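PDB 4F1H: tyrosyl-DNA phosphodiesterase 2, which belongs to the endonuclease/exonuclease/phosphatase family, has the layered DNase I-like fold, and is modelled here with a magnesium ion. Local coordinates for residues 85-90 with 98-103; 107-112 with 142-147; 133-138 with 165-170; 191-196 with 235-240. One frame throughout, in Å; residues are numbered along the deposited sequence.

Contact 1. Residues 85-90 with 98-103; sequences EIICFP and LLIAQV
The carbonyl oxygen of L98 takes two contacts from strand 85-88, a strong one and a weak one. I87 N donates to L98 O at 2.8 Å, nearly straight at the hydrogen (167°), while I86 CA turns its C-H to the same L98 O at 3.3 Å. The return bond, L98 N to I87 O at 2.9 Å, completes a hydrogen-bonded antiparallel pair, and E85 and I100 form a second one through two more backbone bonds. Between them lies the non-hydrogen-bonded pair I86 and L99, where L99 CD1 comes against I86 CG1 at 3.8 Å.

The other face of the sheet carries E85, I87, L98 and I100. There the chains of I87 and I100 meet at a slant, I87 CG1 to I100 CD1 at 3.8 Å. E85 keeps CG between its backbone N and carbonyl carbon (chi1 66°), which lays it alongside I100, CG to CB at 4.1 Å. From CG the acid extends to OE1, where one water lies near enough to join it to Q102 OE1. The F89 ring turns back toward L98: L98 N stands over one of its faces, displaced toward the rim, and F89 CZ touches L98 CB at 4.0 Å. Helix 124-140 backs this corner, with V133 on the ring and K137 on L98. The whole is a two-stranded beta hairpin, whose strand 80-88 borders one of the two mixed sheets of a DNase I-like fold.

Contact 2. Residues 107-112 with 142-147; sequences GQKLYL and PEDAIV
K109 and D144 meet through one bend in the lysine and one torsion in the acid: K109 runs extended to CD and turns at chi3 (-79°), which carries CE toward the carboxylate, while D144 sets CG between its backbone N and carbonyl carbon (chi1 61°), which brings the carboxylate carbon round to the lysine. The resulting salt bridge puts K109 NZ 3.1 Å from D144 OD1, on the syn side, with a weaker hold on OD2. Behind it, K109 O is gripped by two donors. One is I146 N, at 3.0 Å; the other is Q108 NE2, also at 3.0 Å, whose amide lies flat toward the oxygen. Q108 CG meanwhile rests on I146 CD1 at 3.5 Å, the two side chains crossing at about a right angle.

Farther along, Y111 N donates to I146 O at 2.7 Å. On the same face as K109, Y111 CB meets A145 CB at 3.9 Å, and the Y111 side chain crosses P142 at about a right angle, with CD2 3.8 Å from P142 CD. P142 opens a type I turn ending at A145, and R211 NH1 binds the carbonyl oxygens of both. Strands 108-114 and 145-150 thus run parallel as neighbours, joined through helix 124-140: a beta-alpha-beta crossover.

Contact 3. Residues 133-138 with 165-170; sequences VVLQKI and GLPAGV
L135 and L166 meet methyl to methyl, CD2 to CD2 at 3.7 Å, their side chains crossing at about a right angle. The same L135 CD2 lies 4.0 Å from P167 CD, and L135 CB stands 4.1 Å from P167 CG, so the leucine is applied to the proline ring by both its root and its end. One turn on along the helix, I138 CG2 reaches V170 CG2 at 3.7 Å. No hydrogen bond joins the two segments; the side chains that meet are apolar.

Behind this first shell are the elements that present it. L135 and I138, three residues apart, project from the same side of helix 124-140. On the partner side, P167 to V170 form a type II turn, closed by V170 N to P167 O at 3.0 Å, with G169 at a positive phi of 93°. This turn brings proline and valine round to face the helix together.

F209 of strand 202-211 touches both segments, at I138, L166 and V170, while V147 and F149 of strand 145-150 and M113 of strand 108-114 lie against I138. Helix 124-140 is bordered by the loop before strand 170-172 and by the sheet strands 108-114 and 145-150.

Contact 4. Residues 191-196 with 235-240; sequences ANSNKT and GRYTSD. With nucleotides of chain A.
N194 and R236 stack, the asparagine amide and the guanidinium lying 17° apart in plane, with N194 CG 3.7 Å above one face of R236, toward its rim. At the guanidinium edge, R236 NH1 donates in plane to N194 O at 2.9 Å, D15 also meeting its charge. The N194 amide is turned 44° from the Y237 ring and is held by both ends: OD1 accepts from Y237 N on a lone pair at 2.9 Å, while ND2 donates to Y237 O at 2.9 Å from above that carbonyl's plane.

The side chains of N192 and Y237 run antiparallel past one another, amide and ring planes 46° apart. N192 ND2 gives a bond to S239 O at 2.8 Å, while N192 OD1 accepts from N194 N, an Asx turn; the two bonds together hold the amide's rotation. K195 angles across D240, whose OD2, bound by W187 NE1, stays 4.0 Å from K195 NZ, beyond a salt bridge. That NZ instead donates to O4' of thymidine-5'-monophosphate DT1 of chain A at 2.8 Å.

Beside the nucleotide and the magnesium ion, the latter about 5 Å from the D240 side chain, meet the loops preceding strands 202-211 and 243-249.

How the contacts relate
Contacts 1, 2 and 3 form one continuous body, their centres about 15 Å apart in each pairing. Contacts 1 and 2 share a sheet through neighbouring strands 97-105 and 108-114, where A101 O lies 2.8 Å from L112 N, a probable hydrogen bond. Contact 3 covers both from the helix side: V134 CG2 packs 4.2 Å from L98 CD1 of contact 1, and K137 O lies 4.2 Å from Y111 CE1 of contact 2. Contact 4 stands apart, across the chain's centre, its nearest atoms about 17 Å from contact 1. Among the four it alone bonds to the nucleotide, near the magnesium; contacts 1, 2 and 3 keep about 12, 19 and 14 Å from the nucleic acid, nearest atoms.

Contact 1. Residues 85-90 with 98-103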
loop_
_atom_site.group_PDB
_atom_site.type_symbol
_atom_site.label_atom_id
_atom_site.label_comp_id
_atom_site.label_asym_id
_atom_site.label_seq_id
_atom_site.Cartn_x
_atom_site.Cartn_y
_atom_site.Cartn_z
ATOM N N GLU B 85 -27.973 2.554 1.551
ATOM C CA GLU B 85 -27.888 1.571 0.473
ATOM C C GLU B 85 -26.760 0.609 0.754
ATOM O O GLU B 85 -25.890 0.866 1.605
ATOM C CB GLU B 85 -27.648 2.218 -0.886
ATOM C CG GLU B 85 -26.311 2.893 -1.005
ATOM C CD GLU B 85 -26.219 3.663 -2.301
ATOM O OE1 GLU B 85 -26.141 4.912 -2.250
ATOM O OE2 GLU B 85 -26.274 3.017 -3.369
ATOM N N ILE B 86 -26.812 -0.531 0.069
ATOM C CA ILE B 86 -25.760 -1.531 0.207
ATOM C C ILE B 86 -25.157 -1.761 -1.144
ATOM O O ILE B 86 -25.882 -2.040 -2.125
ATOM C CB ILE B 86 -26.314 -2.845 0.769
ATOM C CG1 ILE B 86 -26.713 -2.626 2.253
ATOM C CG2 ILE B 86 -25.258 -3.942 0.624
ATOM C CD1 ILE B 86 -27.391 -3.808 2.950
ATOM N N ILE B 87 -23.836 -1.639 -1.224
ATOM C CA ILE B 87 -23.150 -1.899 -2.501
ATOM C C ILE B 87 -22.578 -3.309 -2.349
ATOM O O ILE B 87 -21.871 -3.596 -1.386
ATOM C CB ILE B 87 -21.977 -0.916 -2.740
ATOM C CG1 ILE B 87 -22.413 0.571 -2.653
ATOM C CG2 ILE B 87 -21.298 -1.205 -4.090
ATOM C CD1 ILE B 87 -23.498 0.954 -3.611
ATOM N N CYS B 88 -22.924 -4.190 -3.285
ATOM C CA CYS B 88 -22.452 -5.571 -3.312
ATOM C C CYS B 88 -20.989 -5.628 -3.773
ATOM O O CYS B 88 -20.553 -4.792 -4.576
ATOM C CB CYS B 88 -23.377 -6.354 -4.264
ATOM S SG CYS B 88 -22.721 -7.897 -4.928
ATOM N N PHE B 89 -20.208 -6.572 -3.230
ATOM C CA PHE B 89 -18.830 -6.812 -3.692
ATOM C C PHE B 89 -18.946 -8.101 -4.525
ATOM O O PHE B 89 -19.107 -9.178 -3.973
ATOM C CB PHE B 89 -17.914 -7.108 -2.477
ATOM C CG PHE B 89 -17.536 -5.921 -1.647
ATOM C CD1 PHE B 89 -17.564 -4.631 -2.153
ATOM C CD2 PHE B 89 -17.158 -6.120 -0.309
ATOM C CE1 PHE B 89 -17.202 -3.525 -1.353
ATOM C CE2 PHE B 89 -16.767 -5.051 0.503
ATOM C CZ PHE B 89 -16.808 -3.734 -0.010
ATOM N N PRO B 90 -18.932 -8.002 -5.862
ATOM C CA PRO B 90 -19.322 -9.139 -6.716
ATOM C C PRO B 90 -18.516 -10.422 -6.512
ATOM O O PRO B 90 -19.076 -11.513 -6.683
ATOM C CB PRO B 90 -19.098 -8.608 -8.137
ATOM C CG PRO B 90 -19.166 -7.122 -8.008
ATOM C CD PRO B 90 -18.658 -6.778 -6.625
ATOM N N LEU B 98 -20.642 -3.192 1.197
ATOM C CA LEU B 98 -20.406 -1.831 1.685
ATOM C C LEU B 98 -21.750 -1.245 2.087
ATOM O O LEU B 98 -22.625 -1.113 1.251
ATOM C CB LEU B 98 -19.754 -1.019 0.553
ATOM C CG LEU B 98 -19.461 0.439 0.833
ATOM C CD1 LEU B 98 -18.553 0.607 2.080
ATOM C CD2 LEU B 98 -18.802 1.079 -0.384
ATOM N N LEU B 99 -21.921 -0.914 3.372
ATOM C CA LEU B 99 -23.194 -0.370 3.880
ATOM C C LEU B 99 -23.029 1.137 4.038
ATOM O O LEU B 99 -22.078 1.596 4.687
ATOM C CB LEU B 99 -23.508 -1.031 5.234
ATOM C CG LEU B 99 -24.661 -0.471 6.088
ATOM C CD1 LEU B 99 -26.034 -0.496 5.360
ATOM C CD2 LEU B 99 -24.705 -1.252 7.433
ATOM N N ILE B 100 -23.925 1.920 3.431
ATOM C CA ILE B 100 -23.789 3.378 3.394
ATOM C C ILE B 100 -25.070 3.955 3.966
ATOM O O ILE B 100 -26.150 3.531 3.584
ATOM C CB ILE B 100 -23.647 3.847 1.929
ATOM C CG1 ILE B 100 -22.308 3.356 1.352
ATOM C CG2 ILE B 100 -23.761 5.391 1.835
ATOM C CD1 ILE B 100 -22.185 3.440 -0.158
ATOM N N ALA B 101 -24.959 4.904 4.902
ATOM C CA ALA B 101 -26.115 5.678 5.399
ATOM C C ALA B 101 -25.803 7.145 5.218
ATOM O O ALA B 101 -24.752 7.621 5.655
ATOM C CB ALA B 101 -26.417 5.381 6.877
ATOM N N GLN B 102 -26.694 7.866 4.546
ATOM C CA GLN B 102 -26.568 9.320 4.395
ATOM C C GLN B 102 -27.454 9.965 5.435
ATOM O O GLN B 102 -28.587 9.562 5.630
ATOM C CB GLN B 102 -27.018 9.731 2.989
ATOM C CG GLN B 102 -26.178 9.060 1.936
ATOM C CD GLN B 102 -26.335 9.687 0.569
ATOM O OE1 GLN B 102 -26.716 9.024 -0.407
ATOM N NE2 GLN B 102 -26.036 10.972 0.488
ATOM N N VAL B 103 -26.910 10.940 6.159
ATOM C CA VAL B 103 -27.613 11.542 7.275
ATOM C C VAL B 103 -27.295 13.041 7.308
ATOM O O VAL B 103 -26.405 13.492 6.579
ATOM C CB VAL B 103 -27.196 10.918 8.627
ATOM C CG1 VAL B 103 -27.337 9.354 8.595
ATOM C CG2 VAL B 103 -25.740 11.335 9.024
HETATM O O HOH W 1 -27.434 6.087 0.012
#

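Contact 2. Residues 107-112 with 142-147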
loop_
_atom_site.group_PDB
_atom_site.type_symbol
_atom_site.label_atom_id
_atom_site.label_comp_id
_atom_site.label_asym_id
_atom_site.label_seq_id
_atom_site.Cartn_x
_atom_site.Cartn_y
_atom_site.Cartn_z
ATOM N N GLY B 107 -27.607 19.780 10.275
ATOM C CA GLY B 107 -27.687 20.344 8.936
ATOM C C GLY B 107 -26.562 20.018 7.963
ATOM O O GLY B 107 -26.701 20.268 6.752
ATOM N N GLN B 108 -25.456 19.462 8.466
ATOM C CA GLN B 108 -24.333 19.112 7.598
ATOM C C GLN B 108 -24.537 17.675 7.152
ATOM O O GLN B 108 -24.771 16.811 7.993
ATOM C CB GLN B 108 -23.005 19.228 8.367
ATOM C CG GLN B 108 -21.814 18.636 7.628
ATOM C CD GLN B 108 -21.502 19.327 6.317
ATOM O OE1 GLN B 108 -21.294 20.553 6.285
ATOM N NE2 GLN B 108 -21.438 18.544 5.222
ATOM N N LYS B 109 -24.474 17.426 5.843
ATOM C CA LYS B 109 -24.669 16.081 5.320
ATOM C C LYS B 109 -23.443 15.250 5.671
ATOM O O LYS B 109 -22.316 15.711 5.474
ATOM C CB LYS B 109 -24.845 16.126 3.800
ATOM C CG LYS B 109 -25.271 14.802 3.220
ATOM C CD LYS B 109 -25.320 14.838 1.672
ATOM C CE LYS B 109 -26.578 15.520 1.147
ATOM N NZ LYS B 109 -26.545 15.579 -0.358
ATOM N N LEU B 110 -23.667 14.030 6.183
ATOM C CA LEU B 110 -22.572 13.067 6.386
ATOM C C LEU B 110 -22.864 11.863 5.509
ATOM O O LEU B 110 -24.028 11.469 5.372
ATOM C CB LEU B 110 -22.465 12.582 7.836
ATOM C CG LEU B 110 -22.465 13.623 8.945
ATOM C CD1 LEU B 110 -22.283 12.885 10.276
ATOM C CD2 LEU B 110 -21.379 14.675 8.711
ATOM N N TYR B 111 -21.817 11.251 4.949
ATOM C CA TYR B 111 -22.007 10.064 4.111
ATOM C C TYR B 111 -21.240 8.988 4.886
ATOM O O TYR B 111 -20.008 8.989 4.859
ATOM C CB TYR B 111 -21.414 10.369 2.732
ATOM C CG TYR B 111 -21.588 9.347 1.638
ATOM C CD1 TYR B 111 -20.619 8.376 1.420
ATOM C CD2 TYR B 111 -22.669 9.414 0.754
ATOM C CE1 TYR B 111 -20.738 7.441 0.372
ATOM C CE2 TYR B 111 -22.814 8.468 -0.298
ATOM C CZ TYR B 111 -21.841 7.502 -0.479
ATOM O OH TYR B 111 -21.971 6.575 -1.519
ATOM N N LEU B 112 -21.970 8.147 5.635
ATOM C CA LEU B 112 -21.372 7.188 6.578
ATOM C C LEU B 112 -21.247 5.821 5.919
ATOM O O LEU B 112 -22.176 5.346 5.266
ATOM C CB LEU B 112 -22.243 7.082 7.831
ATOM C CG LEU B 112 -22.490 8.450 8.489
ATOM C CD1 LEU B 112 -23.605 8.285 9.509
ATOM C CD2 LEU B 112 -21.246 9.031 9.136
ATOM N N PRO B 142 -21.249 12.746 -2.697
ATOM C CA PRO B 142 -21.715 14.125 -2.961
ATOM C C PRO B 142 -20.790 15.187 -2.360
ATOM O O PRO B 142 -20.348 15.055 -1.211
ATOM C CB PRO B 142 -23.084 14.170 -2.263
ATOM C CG PRO B 142 -23.566 12.770 -2.278
ATOM C CD PRO B 142 -22.328 11.894 -2.163
ATOM N N GLU B 143 -20.516 16.236 -3.137
ATOM C CA GLU B 143 -19.625 17.316 -2.735
ATOM C C GLU B 143 -19.996 17.983 -1.423
ATOM O O GLU B 143 -19.132 18.559 -0.756
ATOM C CB GLU B 143 -19.620 18.401 -3.798
ATOM C CG GLU B 143 -18.822 18.078 -5.028
ATOM C CD GLU B 143 -18.272 19.337 -5.668
ATOM O OE1 GLU B 143 -18.875 20.418 -5.455
ATOM O OE2 GLU B 143 -17.232 19.240 -6.360
ATOM N N ASP B 144 -21.276 17.939 -1.065
ATOM C CA ASP B 144 -21.723 18.619 0.135
ATOM C C ASP B 144 -21.724 17.731 1.379
ATOM O O ASP B 144 -22.187 18.157 2.437
ATOM C CB ASP B 144 -23.099 19.269 -0.076
ATOM C CG ASP B 144 -24.189 18.260 -0.424
ATOM O OD1 ASP B 144 -23.860 17.117 -0.827
ATOM O OD2 ASP B 144 -25.382 18.619 -0.312
ATOM N N ALA B 145 -21.173 16.517 1.263
ATOM C CA ALA B 145 -21.113 15.616 2.415
ATOM C C ALA B 145 -19.690 15.487 2.935
ATOM O O ALA B 145 -18.727 15.478 2.139
ATOM C CB ALA B 145 -21.641 14.209 2.064
ATOM N N ILE B 146 -19.581 15.366 4.264
ATOM C CA ILE B 146 -18.366 14.858 4.908
ATOM C C ILE B 146 -18.496 13.329 4.815
ATOM O O ILE B 146 -19.559 12.797 5.175
ATOM C CB ILE B 146 -18.344 15.264 6.377
ATOM C CG1 ILE B 146 -18.244 16.796 6.486
ATOM C CG2 ILE B 146 -17.163 14.599 7.123
ATOM C CD1 ILE B 146 -18.556 17.318 7.896
ATOM N N VAL B 147 -17.463 12.646 4.312
ATOM C CA VAL B 147 -17.434 11.187 4.274
ATOM C C VAL B 147 -16.654 10.600 5.443
ATOM O O VAL B 147 -15.511 10.978 5.695
ATOM C CB VAL B 147 -16.782 10.679 2.959
ATOM C CG1 VAL B 147 -16.826 9.168 2.877
ATOM C CG2 VAL B 147 -17.507 11.293 1.794
HETATM O O HOH W 2 -24.328 19.536 3.932
#

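Contact 3. Residues 133-138 with 165-170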
loop_
_atom_site.group_PDB
_atom_site.type_symbol
_atom_site.label_atom_id
_atom_site.label_comp_id
_atom_site.label_asym_id
_atom_site.label_seq_id
_atom_site.Cartn_x
_atom_site.Cartn_y
_atom_site.Cartn_z
ATOM N N VAL B 133 -13.108 -0.396 -4.420
ATOM C CA VAL B 133 -14.528 -0.010 -4.466
ATOM C C VAL B 133 -14.833 1.008 -3.363
ATOM O O VAL B 133 -15.501 2.026 -3.623
ATOM C CB VAL B 133 -15.467 -1.226 -4.373
ATOM C CG1 VAL B 133 -16.930 -0.778 -4.182
ATOM C CG2 VAL B 133 -15.338 -2.082 -5.616
ATOM N N VAL B 134 -14.309 0.762 -2.150
ATOM C CA VAL B 134 -14.512 1.715 -1.043
ATOM C C VAL B 134 -13.953 3.092 -1.347
ATOM O O VAL B 134 -14.647 4.098 -1.181
ATOM C CB VAL B 134 -13.905 1.211 0.287
ATOM C CG1 VAL B 134 -13.992 2.294 1.380
ATOM C CG2 VAL B 134 -14.625 -0.068 0.733
ATOM N N LEU B 135 -12.705 3.135 -1.822
ATOM C CA LEU B 135 -12.059 4.426 -2.039
ATOM C C LEU B 135 -12.732 5.178 -3.189
ATOM O O LEU B 135 -12.858 6.415 -3.134
ATOM C CB LEU B 135 -10.539 4.274 -2.243
ATOM C CG LEU B 135 -9.776 3.620 -1.086
ATOM C CD1 LEU B 135 -8.329 3.358 -1.542
ATOM C CD2 LEU B 135 -9.804 4.509 0.184
ATOM N N GLN B 136 -13.198 4.443 -4.199
ATOM C CA GLN B 136 -13.925 5.076 -5.300
ATOM C C GLN B 136 -15.226 5.701 -4.814
ATOM O O GLN B 136 -15.569 6.815 -5.223
ATOM C CB GLN B 136 -14.195 4.102 -6.451
ATOM C CG GLN B 136 -14.795 4.812 -7.678
ATOM C CD GLN B 136 -13.878 5.892 -8.258
ATOM O OE1 GLN B 136 -12.652 5.847 -8.095
ATOM N NE2 GLN B 136 -14.474 6.876 -8.933
ATOM N N LYS B 137 -15.930 5.021 -3.894
ATOM C CA LYS B 137 -17.178 5.569 -3.379
ATOM C C LYS B 137 -16.919 6.782 -2.486
ATOM O O LYS B 137 -17.720 7.723 -2.475
ATOM C CB LYS B 137 -17.974 4.514 -2.610
ATOM C CG LYS B 137 -18.449 3.364 -3.468
ATOM C CD LYS B 137 -19.521 3.804 -4.459
ATOM C CE LYS B 137 -19.823 2.658 -5.426
ATOM N NZ LYS B 137 -20.829 2.992 -6.477
ATOM N N ILE B 138 -15.815 6.785 -1.743
ATOM C CA ILE B 138 -15.468 7.960 -0.934
ATOM C C ILE B 138 -15.174 9.149 -1.860
ATOM O O ILE B 138 -15.671 10.258 -1.620
ATOM C CB ILE B 138 -14.229 7.708 -0.050
ATOM C CG1 ILE B 138 -14.537 6.631 0.982
ATOM C CG2 ILE B 138 -13.730 9.005 0.634
ATOM C CD1 ILE B 138 -13.274 6.260 1.859
ATOM N N GLY B 165 -2.239 4.097 -2.780
ATOM C CA GLY B 165 -2.427 4.966 -1.630
ATOM C C GLY B 165 -3.854 5.511 -1.595
ATOM O O GLY B 165 -4.686 5.201 -2.469
ATOM N N LEU B 166 -4.143 6.304 -0.563
ATOM C CA LEU B 166 -5.455 6.930 -0.437
ATOM C C LEU B 166 -5.538 8.067 -1.444
ATOM O O LEU B 166 -4.548 8.739 -1.698
ATOM C CB LEU B 166 -5.661 7.489 0.977
ATOM C CG LEU B 166 -5.559 6.468 2.109
ATOM C CD1 LEU B 166 -5.763 7.158 3.441
ATOM C CD2 LEU B 166 -6.608 5.391 1.896
ATOM N N PRO B 167 -6.725 8.282 -2.020
ATOM C CA PRO B 167 -6.905 9.363 -3.003
ATOM C C PRO B 167 -6.726 10.735 -2.388
ATOM O O PRO B 167 -6.899 10.916 -1.187
ATOM C CB PRO B 167 -8.370 9.225 -3.420
ATOM C CG PRO B 167 -8.812 7.876 -2.966
ATOM C CD PRO B 167 -7.971 7.535 -1.775
ATOM N N ALA B 168 -6.402 11.728 -3.217
ATOM C CA ALA B 168 -6.247 13.093 -2.703
ATOM C C ALA B 168 -7.522 13.537 -1.981
ATOM O O ALA B 168 -8.631 13.277 -2.472
ATOM C CB ALA B 168 -5.911 14.048 -3.838
ATOM N N GLY B 169 -7.376 14.169 -0.813
ATOM C CA GLY B 169 -8.532 14.633 -0.045
ATOM C C GLY B 169 -8.992 13.605 0.994
ATOM O O GLY B 169 -9.857 13.904 1.837
ATOM N N VAL B 170 -8.433 12.398 0.929
ATOM C CA VAL B 170 -8.838 11.327 1.861
ATOM C C VAL B 170 -7.707 10.982 2.824
ATOM O O VAL B 170 -6.588 10.716 2.385
ATOM C CB VAL B 170 -9.260 10.076 1.100
ATOM C CG1 VAL B 170 -9.747 8.957 2.084
ATOM C CG2 VAL B 170 -10.385 10.410 0.119
#

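Contact 4. Residues 191-196 with 235-240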
loop_
_atom_site.group_PDB
_atom_site.type_symbol
_atom_site.label_atom_id
_atom_site.label_comp_id
_atom_site.label_asym_id
_atom_site.label_seq_id
_atom_site.Cartn_x
_atom_site.Cartn_y
_atom_site.Cartn_z
ATOM N N ALA B 191 -1.841 -8.782 23.646
ATOM C CA ALA B 191 -2.582 -7.984 24.612
ATOM C C ALA B 191 -3.997 -8.480 24.829
ATOM O O ALA B 191 -4.601 -8.192 25.874
ATOM C CB ALA B 191 -2.604 -6.538 24.173
ATOM N N ASN B 192 -4.530 -9.205 23.842
ATOM C CA ASN B 192 -5.900 -9.741 23.869
ATOM C C ASN B 192 -5.873 -11.287 23.846
ATOM O O ASN B 192 -5.344 -11.896 22.902
ATOM C CB ASN B 192 -6.701 -9.193 22.654
ATOM C CG ASN B 192 -8.197 -9.502 22.741
ATOM O OD1 ASN B 192 -8.609 -10.656 22.939
ATOM N ND2 ASN B 192 -9.024 -8.480 22.586
ATOM N N SER B 193 -6.464 -11.910 24.862
ATOM C CA SER B 193 -6.373 -13.367 25.033
ATOM C C SER B 193 -7.645 -14.107 24.619
ATOM O O SER B 193 -7.806 -15.317 24.902
ATOM C CB SER B 193 -6.030 -13.686 26.494
ATOM O OG SER B 193 -6.980 -13.052 27.356
ATOM N N ASN B 194 -8.564 -13.419 23.947
ATOM C CA ASN B 194 -9.819 -14.088 23.598
ATOM C C ASN B 194 -9.574 -15.194 22.595
ATOM O O ASN B 194 -10.212 -16.243 22.653
ATOM C CB ASN B 194 -10.822 -13.124 22.985
ATOM C CG ASN B 194 -11.652 -12.440 24.023
ATOM O OD1 ASN B 194 -11.262 -12.371 25.210
ATOM N ND2 ASN B 194 -12.819 -11.935 23.596
ATOM N N LYS B 195 -8.674 -14.935 21.659
ATOM C CA LYS B 195 -8.286 -15.961 20.683
ATOM C C LYS B 195 -7.085 -16.717 21.239
ATOM O O LYS B 195 -6.082 -16.115 21.638
ATOM C CB LYS B 195 -7.964 -15.321 19.321
ATOM C CG LYS B 195 -8.889 -15.769 18.197
ATOM C CD LYS B 195 -8.903 -14.786 17.016
ATOM C CE LYS B 195 -8.615 -15.501 15.676
ATOM N NZ LYS B 195 -9.572 -15.191 14.536
ATOM N N THR B 196 -7.187 -18.037 21.314
ATOM C CA THR B 196 -6.065 -18.805 21.841
ATOM C C THR B 196 -5.168 -19.201 20.679
ATOM O O THR B 196 -5.549 -20.054 19.852
ATOM C CB THR B 196 -6.528 -20.034 22.632
ATOM O OG1 THR B 196 -6.881 -21.090 21.731
ATOM C CG2 THR B 196 -7.735 -19.674 23.460
ATOM N N GLY B 235 -14.460 -12.711 32.450
ATOM C CA GLY B 235 -13.050 -13.045 32.317
ATOM C C GLY B 235 -12.558 -13.039 30.870
ATOM O O GLY B 235 -11.425 -13.428 30.584
ATOM N N ARG B 236 -13.425 -12.596 29.954
ATOM C CA ARG B 236 -13.005 -12.373 28.568
ATOM C C ARG B 236 -13.181 -10.907 28.179
ATOM O O ARG B 236 -13.924 -10.167 28.829
ATOM C CB ARG B 236 -13.826 -13.250 27.633
ATOM C CG ARG B 236 -13.775 -14.732 28.042
ATOM C CD ARG B 236 -14.383 -15.613 26.971
ATOM N NE ARG B 236 -13.477 -15.835 25.845
ATOM C CZ ARG B 236 -13.855 -15.710 24.575
ATOM N NH1 ARG B 236 -12.987 -15.941 23.584
ATOM N NH2 ARG B 236 -15.107 -15.343 24.291
ATOM N N TYR B 237 -12.511 -10.516 27.094
ATOM C CA TYR B 237 -12.702 -9.188 26.493
ATOM C C TYR B 237 -13.980 -9.153 25.673
ATOM O O TYR B 237 -14.505 -10.187 25.235
ATOM C CB TYR B 237 -11.496 -8.833 25.592
ATOM C CG TYR B 237 -10.210 -8.743 26.390
ATOM C CD1 TYR B 237 -9.926 -7.604 27.147
ATOM C CD2 TYR B 237 -9.326 -9.802 26.447
ATOM C CE1 TYR B 237 -8.775 -7.530 27.920
ATOM C CE2 TYR B 237 -8.159 -9.727 27.230
ATOM C CZ TYR B 237 -7.903 -8.594 27.948
ATOM O OH TYR B 237 -6.752 -8.504 28.727
ATOM N N THR B 238 -14.467 -7.942 25.425
ATOM C CA THR B 238 -15.688 -7.782 24.653
ATOM C C THR B 238 -15.523 -8.438 23.260
ATOM O O THR B 238 -16.462 -9.093 22.742
ATOM C CB THR B 238 -15.984 -6.268 24.489
ATOM O OG1 THR B 238 -16.268 -5.705 25.785
ATOM C CG2 THR B 238 -17.178 -6.035 23.585
ATOM N N SER B 239 -14.323 -8.293 22.693
ATOM C CA SER B 239 -14.010 -8.865 21.377
ATOM C C SER B 239 -12.545 -9.207 21.247
ATOM O O SER B 239 -11.758 -8.793 22.090
ATOM C CB SER B 239 -14.328 -7.784 20.347
ATOM O OG SER B 239 -14.098 -8.246 19.050
ATOM N N ASP B 240 -12.182 -9.947 20.190
ATOM C CA ASP B 240 -10.764 -10.094 19.888
ATOM C C ASP B 240 -10.154 -8.819 19.272
ATOM O O ASP B 240 -8.919 -8.705 19.174
ATOM C CB ASP B 240 -10.502 -11.334 19.015
ATOM C CG ASP B 240 -11.180 -11.262 17.656
ATOM O OD1 ASP B 240 -12.171 -10.503 17.469
ATOM O OD2 ASP B 240 -10.721 -12.014 16.760
ATOM O OP3 DT A 1 -11.855 -10.516 9.999
ATOM P P DT A 1 -11.012 -10.399 11.231
ATOM O OP1 DT A 1 -11.725 -10.381 12.499
ATOM O OP2 DT A 1 -10.203 -9.130 11.241
ATOM O "O5'" DT A 1 -9.956 -11.578 11.144
ATOM C "C5'" DT A 1 -9.216 -11.892 12.336
ATOM C "C4'" DT A 1 -8.334 -13.075 11.990
ATOM O "O4'" DT A 1 -9.209 -14.236 11.952
ATOM C "C3'" DT A 1 -7.619 -13.003 10.636
ATOM O "O3'" DT A 1 -6.375 -13.722 10.733
ATOM C "C2'" DT A 1 -8.567 -13.748 9.699
ATOM C "C1'" DT A 1 -9.099 -14.829 10.640
ATOM N N1 DT A 1 -10.410 -15.404 10.219
ATOM C C2 DT A 1 -10.457 -16.749 9.909
ATOM O O2 DT A 1 -9.462 -17.491 9.946
ATOM N N3 DT A 1 -11.696 -17.190 9.525
ATOM C C4 DT A 1 -12.877 -16.461 9.435
ATOM O O4 DT A 1 -13.951 -16.985 9.084
ATOM C C5 DT A 1 -12.737 -15.057 9.783
ATOM C C7 DT A 1 -13.915 -14.135 9.692
ATOM C C6 DT A 1 -11.538 -14.588 10.159
HETATM O O HOH W 3 -4.927 -10.495 28.367
#